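Local coordinates for protein aldehyde dehydrogenase (Anabaena variabilis, PDB 4H7N) that probably oxidises aldehydes to carboxylic acids with NAD+ as the electron acceptor, as other aldehyde dehydrogenases do, at residues 205-210 and 450-455; 265-270 and 390-395; 384-389 and 410-415; 429-434 and 441-446. All blocks are in the same frame, centred on the assembly; numbering follows the deposited sequence.

Contact 1. Residues 205-210 and 450-455; sequences FVCFTG and LKRFLR
The guanidinium of Arg452 meets Cys207 and is gripped by several groups from elsewhere in the chain. NH2 forms a salt bridge with Asp146. NE donates to Gly449 O, and Tyr230 adds a cation-pi contact. Across the contact, Cys207 SG lies 4.2 Å from Arg452 NH1. One face of the guanidinium is covered by Phe453, whose CZ stands 3.6 Å above its plane and over its centre. The Arg452 side chain is about 7 Å from that of Glu232, the predicted active-site residue.

Two aromatic rings carry much of the rest. Phe453 turns its edge to the face of Phe205, with ring centroids 5.1 Å apart and planes at 55°. This edge-to-face pair is tilted well short of perpendicular; its nearest atoms are Phe205 CE1 and Phe453 CE1 at 3.7 Å. Phe453 CE1 sits over the face of Phe205 but toward the rim.

Strand 205-209 runs parallel to strand 118-134 in the Rossmann-like part of the aldehyde dehydrogenase fold. Strand 454-462 pairs antiparallel with that same strand. A type I turn from Lys451 to Leu454 leads into it and carries Phe453. Phe453 CG is anti to the carbonyl carbon (chi1 -64°), and the far end of the ring reaches strand 205-209. Cys207 SG lies in the plane of the Phe453 ring, at its edge, 3.9 Å from Phe453 CE1. Phe205 CE2 also approaches Arg452 O, at 3.3 Å.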
# COMPACT_ATOMS: atom_id res chain seq x y z
N PHE A 205 -4.80 -10.78 1.40
CA PHE A 205 -4.83 -9.56 0.60
C PHE A 205 -6.31 -9.45 0.10
O PHE A 205 -6.88 -10.43 -0.41
CB PHE A 205 -3.85 -9.68 -0.59
CG PHE A 205 -3.61 -8.38 -1.34
CD1 PHE A 205 -4.62 -7.75 -2.04
CD2 PHE A 205 -2.35 -7.83 -1.38
CE1 PHE A 205 -4.40 -6.55 -2.69
CE2 PHE A 205 -2.10 -6.64 -2.07
CZ PHE A 205 -3.15 -5.99 -2.70
N VAL A 206 -6.90 -8.28 0.19
CA VAL A 206 -8.26 -8.04 -0.32
C VAL A 206 -8.32 -6.90 -1.30
O VAL A 206 -7.84 -5.77 -1.02
CB VAL A 206 -9.32 -7.84 0.79
CG1 VAL A 206 -9.06 -6.60 1.64
CG2 VAL A 206 -10.72 -7.76 0.17
N CYS A 207 -8.91 -7.17 -2.47
CA CYS A 207 -9.29 -6.15 -3.47
C CYS A 207 -10.81 -5.92 -3.46
O CYS A 207 -11.61 -6.89 -3.61
CB CYS A 207 -8.92 -6.62 -4.86
SG CYS A 207 -7.17 -6.88 -5.04
N PHE A 208 -11.23 -4.68 -3.28
CA PHE A 208 -12.65 -4.34 -3.23
C PHE A 208 -12.92 -3.12 -4.09
O PHE A 208 -12.21 -2.05 -3.99
CB PHE A 208 -13.13 -4.07 -1.81
CG PHE A 208 -14.52 -3.54 -1.73
CD1 PHE A 208 -15.59 -4.41 -1.70
CD2 PHE A 208 -14.77 -2.16 -1.72
CE1 PHE A 208 -16.89 -3.93 -1.62
CE2 PHE A 208 -16.06 -1.68 -1.69
CZ PHE A 208 -17.12 -2.57 -1.63
N THR A 209 -13.95 -3.25 -4.92
CA THR A 209 -14.48 -2.19 -5.73
C THR A 209 -15.96 -2.08 -5.43
O THR A 209 -16.67 -3.10 -5.43
CB THR A 209 -14.30 -2.54 -7.21
OG1 THR A 209 -12.92 -2.71 -7.50
CG2 THR A 209 -14.82 -1.40 -8.10
N GLY A 210 -16.42 -0.86 -5.19
CA GLY A 210 -17.82 -0.61 -4.83
C GLY A 210 -18.00 0.75 -4.20
O GLY A 210 -17.24 1.69 -4.47
N LEU A 450 0.68 -5.37 -10.99
CA LEU A 450 1.00 -6.75 -10.72
C LEU A 450 1.86 -6.83 -9.48
O LEU A 450 1.71 -7.70 -8.69
CB LEU A 450 1.68 -7.40 -11.91
CG LEU A 450 1.79 -8.89 -11.67
CD1 LEU A 450 1.33 -9.61 -12.88
CD2 LEU A 450 3.23 -9.20 -11.32
N LYS A 451 2.76 -5.87 -9.31
CA LYS A 451 3.67 -5.93 -8.19
C LYS A 451 3.05 -5.75 -6.83
O LYS A 451 3.55 -6.25 -5.84
CB LYS A 451 4.80 -4.95 -8.43
CG LYS A 451 5.65 -5.38 -9.62
CD LYS A 451 6.85 -4.47 -9.85
CE LYS A 451 8.09 -5.01 -9.14
NZ LYS A 451 8.52 -6.30 -9.77
N ARG A 452 1.89 -5.13 -6.76
CA ARG A 452 1.21 -5.12 -5.50
C ARG A 452 0.95 -6.51 -4.88
O ARG A 452 0.74 -6.61 -3.66
CB ARG A 452 -0.03 -4.24 -5.58
CG ARG A 452 -1.16 -4.82 -6.31
CD ARG A 452 -2.19 -3.72 -6.71
NE ARG A 452 -2.77 -4.24 -7.93
CZ ARG A 452 -4.07 -4.42 -8.21
NH1 ARG A 452 -5.02 -4.07 -7.38
NH2 ARG A 452 -4.40 -4.91 -9.40
N PHE A 453 0.92 -7.56 -5.71
CA PHE A 453 0.60 -8.91 -5.24
C PHE A 453 1.82 -9.74 -4.82
O PHE A 453 1.69 -10.92 -4.55
CB PHE A 453 -0.17 -9.68 -6.34
CG PHE A 453 -1.51 -9.08 -6.65
CD1 PHE A 453 -2.42 -8.89 -5.65
CD2 PHE A 453 -1.77 -8.58 -7.89
CE1 PHE A 453 -3.68 -8.30 -5.91
CE2 PHE A 453 -2.96 -7.94 -8.16
CZ PHE A 453 -3.92 -7.82 -7.18
N LEU A 454 2.98 -9.10 -4.79
CA LEU A 454 4.29 -9.73 -4.53
C LEU A 454 4.98 -9.04 -3.40
O LEU A 454 4.86 -7.80 -3.26
CB LEU A 454 5.18 -9.59 -5.78
CG LEU A 454 4.62 -10.38 -6.99
CD1 LEU A 454 5.23 -9.79 -8.23
CD2 LEU A 454 4.98 -11.86 -6.88
N ARG A 455 5.62 -9.81 -2.53
CA ARG A 455 6.48 -9.22 -1.54
C ARG A 455 7.90 -9.33 -2.10
O ARG A 455 8.30 -10.38 -2.59
CB ARG A 455 6.41 -9.95 -0.23
CG ARG A 455 5.14 -9.72 0.53
CD ARG A 455 5.36 -10.28 1.93
NE ARG A 455 4.24 -10.08 2.86
CZ ARG A 455 3.23 -10.92 3.04
NH1 ARG A 455 2.30 -10.63 3.95
NH2 ARG A 455 3.13 -12.03 2.30

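Contact 2. Residues 265-270 and 390-395; sequences SCLSIE and YGLSAA
Leu392 pushes its CD2 methyl against Cys266 and Leu267, just before its chain enters strand 393-397. That strand and strand 269-275 run parallel in one mixed sheet, with strand 237-241 between them. The contact therefore reaches across an intervening strand, near the end where both strands begin.

Leu392 CG is anti to the backbone N (chi1 -166°), and the side chain heads for the turn at 265-268. Its CD2 lies 3.6 Å from Cys266 CB and equally near the Cys266 carbonyl oxygen. The same methyl touches Leu267 CD2 at 3.7 Å. The Leu392 side chain also comes within about 4 Å of Glu232, the predicted active-site residue, so this packing lies beside the presumed catalytic site.

Ser393 follows. Its OG is hydrogen-bonded to Asp237 on the middle strand. Chi1 is -11°, so OG almost eclipses the backbone N, a strained rotation. Across the contact, Ser393 OG meets Leu267 CD2 at 3.5 Å.

Ala394 points its CB away from 265-270, and its backbone bonds to Ala415 and Ser417. Ala395 turns back toward the contact and packs its CB against Ile269 CD1 at 4.4 Å.

The turn that brings Leu267 here is type I. It also contains an ST turn, in which Ser265 OG accepts a hydrogen bond from Leu267 N at 3.1 Å.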
# COMPACT_ATOMS: atom_id res chain seq x y z
N SER A 265 -21.08 3.35 -13.69
CA SER A 265 -19.66 3.25 -13.78
C SER A 265 -19.05 4.26 -12.83
O SER A 265 -19.46 5.43 -12.81
CB SER A 265 -19.17 3.52 -15.17
OG SER A 265 -17.80 3.47 -15.26
N CYS A 266 -18.00 3.80 -12.13
CA CYS A 266 -17.11 4.66 -11.30
C CYS A 266 -16.56 5.83 -12.13
O CYS A 266 -16.34 6.92 -11.61
CB CYS A 266 -15.94 3.81 -10.72
SG CYS A 266 -16.57 2.61 -9.51
N LEU A 267 -16.36 5.58 -13.42
CA LEU A 267 -15.69 6.49 -14.39
C LEU A 267 -16.64 7.33 -15.23
O LEU A 267 -16.23 8.02 -16.17
CB LEU A 267 -14.85 5.67 -15.40
CG LEU A 267 -13.91 4.70 -14.72
CD1 LEU A 267 -13.26 3.76 -15.73
CD2 LEU A 267 -12.90 5.47 -13.93
N SER A 268 -17.90 7.28 -14.89
CA SER A 268 -18.88 8.03 -15.60
C SER A 268 -18.64 9.52 -15.30
O SER A 268 -18.42 9.89 -14.14
CB SER A 268 -20.30 7.66 -15.09
OG SER A 268 -21.22 8.16 -16.01
N ILE A 269 -18.80 10.36 -16.32
CA ILE A 269 -18.84 11.80 -16.14
C ILE A 269 -20.19 12.13 -15.46
O ILE A 269 -21.25 11.84 -16.02
CB ILE A 269 -18.73 12.57 -17.47
CG1 ILE A 269 -17.40 12.32 -18.19
CG2 ILE A 269 -18.95 14.08 -17.22
CD1 ILE A 269 -16.15 12.57 -17.32
N GLU A 270 -20.15 12.72 -14.27
CA GLU A 270 -21.37 12.97 -13.53
C GLU A 270 -21.62 14.46 -13.26
O GLU A 270 -22.64 14.81 -12.69
CB GLU A 270 -21.31 12.21 -12.22
CG GLU A 270 -21.46 10.69 -12.39
CD GLU A 270 -22.04 9.94 -11.16
OE1 GLU A 270 -22.49 10.59 -10.19
OE2 GLU A 270 -22.00 8.68 -11.18
N TYR A 390 -14.76 12.82 -3.67
CA TYR A 390 -14.17 11.86 -4.56
C TYR A 390 -12.91 12.40 -5.26
O TYR A 390 -12.53 13.56 -5.07
CB TYR A 390 -15.22 11.48 -5.62
CG TYR A 390 -16.39 10.74 -5.01
CD1 TYR A 390 -16.22 9.43 -4.63
CD2 TYR A 390 -17.65 11.32 -4.78
CE1 TYR A 390 -17.26 8.70 -4.08
CE2 TYR A 390 -18.71 10.57 -4.27
CZ TYR A 390 -18.49 9.26 -3.92
OH TYR A 390 -19.40 8.39 -3.37
N GLY A 391 -12.27 11.57 -6.07
CA GLY A 391 -11.05 11.99 -6.74
C GLY A 391 -10.49 10.93 -7.63
O GLY A 391 -9.28 10.68 -7.66
N LEU A 392 -11.39 10.31 -8.42
CA LEU A 392 -11.01 9.22 -9.26
C LEU A 392 -10.47 9.75 -10.60
O LEU A 392 -9.30 9.50 -10.95
CB LEU A 392 -12.21 8.27 -9.49
CG LEU A 392 -11.89 6.92 -10.07
CD1 LEU A 392 -10.94 6.10 -9.20
CD2 LEU A 392 -13.13 6.06 -10.33
N SER A 393 -11.33 10.45 -11.36
CA SER A 393 -10.89 10.99 -12.65
C SER A 393 -11.56 12.32 -12.96
O SER A 393 -12.44 12.76 -12.24
CB SER A 393 -11.24 10.00 -13.79
OG SER A 393 -11.65 8.73 -13.30
N ALA A 394 -11.22 12.85 -14.13
CA ALA A 394 -11.80 14.08 -14.65
C ALA A 394 -11.47 14.25 -16.13
O ALA A 394 -10.64 13.54 -16.68
CB ALA A 394 -11.32 15.30 -13.87
N ALA A 395 -12.11 15.21 -16.75
CA ALA A 395 -11.81 15.55 -18.15
C ALA A 395 -11.73 17.07 -18.32
O ALA A 395 -12.53 17.80 -17.69
CB ALA A 395 -12.85 14.97 -19.06

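Contact 3. Residues 384-389 and 410-415; sequences LANDTI and QLNAGA
Ala385 packs its CB against Leu411 CD2 at 3.8 Å. This is the apolar side of the contact. The carbonyl oxygens of Leu384 and Ala385 both accept hydrogen bonds from Arg271.

Asn386 does most of the polar work. Its CG is anti to the carbonyl carbon (chi1 -80°), and the amide reaches the loop at 410-412 with both of its polar atoms. OD1 accepts from Asn412 N at 2.9 Å in a nearly straight bond (175°), with the donor tilted from the carbonyl plane. ND2 donates to Gln410 O at 3.0 Å, and this oxygen lies in the amide plane. The side chain thus serves the loop backbone as a peptide group would, with one acceptor and one donor. The two bonds fix the flip of the amide.

The Asn412 amide stacks on that of Asn386, the planes 12° apart and Asn412 ND2 3.5 Å from Asn386 CG. A water links the same two residues. It donates to Asn386 O at 2.7 Å and accepts from Asn412 ND2 at 3.0 Å. A leucine in place of Asn386 would probably leave Asn412 N and Gln410 O without these partners and leave the loop less firmly held.

Helix 378-386 precedes strand 393-397. The loop at 410-415 follows helix 401-408 and leads to strand 415-418, which lies beside strand 393-397 in a beta-alpha-beta crossover. Leu411 rests on Ala394 and Val396 of strand 393-397, while Ala385 rests on Pro238 and Ile240 of strand 237-241.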
# COMPACT_ATOMS: atom_id res chain seq x y z
N LEU A 384 -15.07 24.35 -8.43
CA LEU A 384 -16.23 23.43 -8.52
C LEU A 384 -15.82 21.98 -8.79
O LEU A 384 -16.31 21.09 -8.15
CB LEU A 384 -17.24 23.92 -9.56
CG LEU A 384 -17.88 25.29 -9.26
CD1 LEU A 384 -18.46 25.89 -10.53
CD2 LEU A 384 -18.94 25.18 -8.18
N ALA A 385 -14.87 21.75 -9.70
CA ALA A 385 -14.46 20.40 -10.04
C ALA A 385 -13.85 19.72 -8.83
O ALA A 385 -13.99 18.49 -8.66
CB ALA A 385 -13.44 20.40 -11.17
N ASN A 386 -13.19 20.51 -7.99
CA ASN A 386 -12.49 19.98 -6.80
C ASN A 386 -13.38 19.94 -5.54
O ASN A 386 -12.94 19.44 -4.52
CB ASN A 386 -11.21 20.78 -6.50
CG ASN A 386 -10.03 20.37 -7.39
OD1 ASN A 386 -9.97 19.26 -7.89
ND2 ASN A 386 -9.06 21.26 -7.50
N ASP A 387 -14.60 20.46 -5.64
CA ASP A 387 -15.55 20.46 -4.52
C ASP A 387 -16.30 19.11 -4.40
O ASP A 387 -17.50 19.01 -4.70
CB ASP A 387 -16.57 21.60 -4.73
CG ASP A 387 -17.46 21.81 -3.52
OD1 ASP A 387 -16.91 21.64 -2.44
OD2 ASP A 387 -18.68 22.10 -3.66
N THR A 388 -15.59 18.08 -3.97
CA THR A 388 -16.14 16.73 -3.95
C THR A 388 -15.33 15.94 -2.96
O THR A 388 -14.14 16.27 -2.75
CB THR A 388 -15.98 16.08 -5.37
OG1 THR A 388 -16.33 14.71 -5.32
CG2 THR A 388 -14.54 16.19 -5.86
N ILE A 389 -15.93 14.90 -2.38
CA ILE A 389 -15.18 13.93 -1.56
C ILE A 389 -14.55 12.80 -2.36
O ILE A 389 -13.83 11.97 -1.82
CB ILE A 389 -16.06 13.26 -0.48
CG1 ILE A 389 -17.17 12.45 -1.14
CG2 ILE A 389 -16.62 14.31 0.44
CD1 ILE A 389 -17.67 11.35 -0.24
N GLN A 410 -4.39 21.19 -11.93
CA GLN A 410 -4.98 21.72 -10.69
C GLN A 410 -5.99 20.82 -10.05
O GLN A 410 -6.48 21.12 -8.96
CB GLN A 410 -5.61 23.07 -10.95
CG GLN A 410 -4.57 24.07 -11.37
CD GLN A 410 -5.17 25.43 -11.67
OE1 GLN A 410 -5.78 26.05 -10.81
NE2 GLN A 410 -5.00 25.89 -12.89
N LEU A 411 -6.31 19.71 -10.72
CA LEU A 411 -7.41 18.91 -10.25
C LEU A 411 -6.94 17.78 -9.35
O LEU A 411 -5.96 17.12 -9.66
CB LEU A 411 -8.18 18.35 -11.44
CG LEU A 411 -8.74 19.40 -12.41
CD1 LEU A 411 -9.50 18.67 -13.53
CD2 LEU A 411 -9.69 20.33 -11.67
N ASN A 412 -7.67 17.54 -8.27
CA ASN A 412 -7.39 16.46 -7.35
C ASN A 412 -7.98 15.10 -7.81
O ASN A 412 -8.85 14.55 -7.17
CB ASN A 412 -7.94 16.86 -5.95
CG ASN A 412 -7.33 18.16 -5.43
OD1 ASN A 412 -6.16 18.46 -5.66
ND2 ASN A 412 -8.15 18.96 -4.77
N ALA A 413 -7.44 14.54 -8.88
CA ALA A 413 -7.90 13.26 -9.43
C ALA A 413 -6.77 12.51 -10.04
O ALA A 413 -5.81 13.12 -10.53
CB ALA A 413 -9.00 13.49 -10.47
N GLY A 414 -6.88 11.19 -10.05
CA GLY A 414 -5.79 10.34 -10.51
C GLY A 414 -5.56 10.34 -12.01
O GLY A 414 -4.42 10.27 -12.46
N ALA A 415 -6.63 10.35 -12.78
CA ALA A 415 -6.49 10.29 -14.26
C ALA A 415 -7.32 11.38 -14.95
O ALA A 415 -8.54 11.44 -14.76
CB ALA A 415 -6.86 8.92 -14.76
O HOH W 1 -10.88 17.66 -4.52

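Contact 4. Residues 429-434 and 441-446; sequences EGEKNA and GGSRVG
Val445 lays its CG1 methyl on the peptide of Gly430, 3.3 Å from Gly430 O. Its other methyl, CG2, touches the end of the Lys432 side chain, with NZ at 3.8 Å. The Lys432 side chain comes within about 5 Å of that of Glu232, the predicted active-site residue.

Glu431 meets the backbone of the same valine: its CG lies 3.3 Å from Val445 O. The carboxylate is held elsewhere: OE2 by Ala448 N, and OE1 by a salt bridge to Lys456 of the second subunit.

The two segments flank the short strand 439-440 and run in nearly opposite directions, 173° apart. Neither is a regular strand, and a side chain supplies the direct hydrogen bond between them. Ser443 OG, anti to its own backbone N (chi1 -172°), accepts from Lys432 N at 3.3 Å, close to straight at 170°. It also accepts from Val445 N at 3.3 Å, which makes an ST turn. An alanine in place of Ser443 would probably leave both of these backbone N-H groups without their acceptor and loosen the turn.

Further along, Asn433 sets its ND2 against the backbone of Gly442, 3.2 Å from Gly442 C. Its OD1 bonds Lys456 N of the second subunit. Gly442 has a positive phi; at its backbone angles a CB would be jammed against the preceding carbonyl oxygen. A water bridges the two chain segments here, accepting from Ala434 N and donating to Gly442 O at 2.8 Å.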
# COMPACT_ATOMS: atom_id res chain seq x y z
N GLU A 429 -3.40 2.08 -19.84
CA GLU A 429 -2.05 2.59 -19.65
C GLU A 429 -2.16 3.84 -18.82
O GLU A 429 -3.20 4.50 -18.83
CB GLU A 429 -1.38 2.93 -20.97
CG GLU A 429 -1.35 1.75 -21.89
CD GLU A 429 -2.25 1.92 -23.12
OE1 GLU A 429 -3.46 2.43 -23.04
OE2 GLU A 429 -1.69 1.50 -24.15
N GLY A 430 -1.11 4.15 -18.08
CA GLY A 430 -1.13 5.34 -17.20
C GLY A 430 -1.39 4.97 -15.74
O GLY A 430 -2.52 4.76 -15.33
N GLU A 431 -0.32 4.90 -14.96
CA GLU A 431 -0.42 4.66 -13.53
C GLU A 431 -1.08 5.84 -12.86
O GLU A 431 -0.81 6.99 -13.18
CB GLU A 431 0.94 4.37 -12.92
CG GLU A 431 1.19 2.85 -12.79
CD GLU A 431 2.63 2.47 -12.41
OE1 GLU A 431 3.36 3.34 -11.85
OE2 GLU A 431 3.04 1.29 -12.65
N LYS A 432 -1.98 5.54 -11.94
CA LYS A 432 -2.75 6.55 -11.28
C LYS A 432 -3.09 6.10 -9.87
O LYS A 432 -3.37 4.91 -9.61
CB LYS A 432 -4.06 6.84 -12.02
CG LYS A 432 -4.82 5.58 -12.43
CD LYS A 432 -6.31 5.86 -12.55
CE LYS A 432 -7.07 4.63 -13.05
NZ LYS A 432 -6.45 4.12 -14.31
N ASN A 433 -3.07 7.06 -8.96
CA ASN A 433 -3.56 6.83 -7.57
C ASN A 433 -4.85 7.64 -7.38
O ASN A 433 -4.92 8.82 -7.75
CB ASN A 433 -2.49 7.26 -6.52
CG ASN A 433 -1.17 6.46 -6.64
OD1 ASN A 433 -0.11 7.00 -6.70
ND2 ASN A 433 -1.28 5.16 -6.70
N ALA A 434 -5.88 7.07 -6.77
CA ALA A 434 -7.06 7.88 -6.44
C ALA A 434 -6.77 8.94 -5.39
O ALA A 434 -5.91 8.78 -4.54
CB ALA A 434 -8.20 6.99 -5.97
N GLY A 441 -4.33 2.14 -1.89
CA GLY A 441 -3.58 0.94 -2.18
C GLY A 441 -2.75 0.98 -3.46
O GLY A 441 -2.30 -0.07 -3.93
N GLY A 442 -2.58 2.15 -4.06
CA GLY A 442 -1.72 2.27 -5.24
C GLY A 442 -2.51 2.16 -6.56
O GLY A 442 -3.59 2.70 -6.71
N SER A 443 -1.91 1.53 -7.54
CA SER A 443 -2.45 1.53 -8.90
C SER A 443 -2.67 0.08 -9.34
O SER A 443 -1.86 -0.78 -8.99
CB SER A 443 -1.46 2.22 -9.85
OG SER A 443 -2.09 2.37 -11.10
N ARG A 444 -3.73 -0.17 -10.08
CA ARG A 444 -3.97 -1.50 -10.68
C ARG A 444 -3.55 -1.52 -12.12
O ARG A 444 -3.73 -2.49 -12.82
CB ARG A 444 -5.42 -1.98 -10.53
CG ARG A 444 -6.46 -1.09 -11.12
CD ARG A 444 -7.75 -1.84 -11.31
NE ARG A 444 -8.36 -2.43 -10.11
CZ ARG A 444 -9.62 -2.22 -9.73
NH1 ARG A 444 -10.42 -1.40 -10.40
NH2 ARG A 444 -10.12 -2.86 -8.68
N VAL A 445 -2.91 -0.44 -12.55
CA VAL A 445 -2.51 -0.29 -13.92
C VAL A 445 -1.01 -0.45 -14.01
O VAL A 445 -0.26 -0.05 -13.13
CB VAL A 445 -3.05 1.04 -14.51
CG1 VAL A 445 -2.25 1.48 -15.73
CG2 VAL A 445 -4.53 0.88 -14.87
N GLY A 446 -0.58 -1.12 -15.07
CA GLY A 446 0.83 -1.25 -15.38
C GLY A 446 1.57 -2.21 -14.49
O GLY A 446 0.99 -3.09 -13.90
O HOH W 2 -5.43 4.39 -5.44

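In the fold
From the N terminus, 205-210 opens contact 1, the longest loop, which closes only at 450-455. The other three contacts fall within it. Contact 2 opens at 265-270 and contact 3 at 384-389. Contact 2 closes at 390-395 before contact 3 closes at 410-415, so these two cross. They tie together neighbouring parts of the sheet that holds strands 269-275, 237-241, 393-397 and 415-418, and Ala394 N bonds Ala415 O between them. Contact 4 follows in series as a short loop, 429-434 to 441-446. It lies between the two sheets: Lys432 packs on Ala415 of contact 3, while Arg444 bonds Thr209 of contact 1. Contacts 1, 3 and 4 also touch the second subunit.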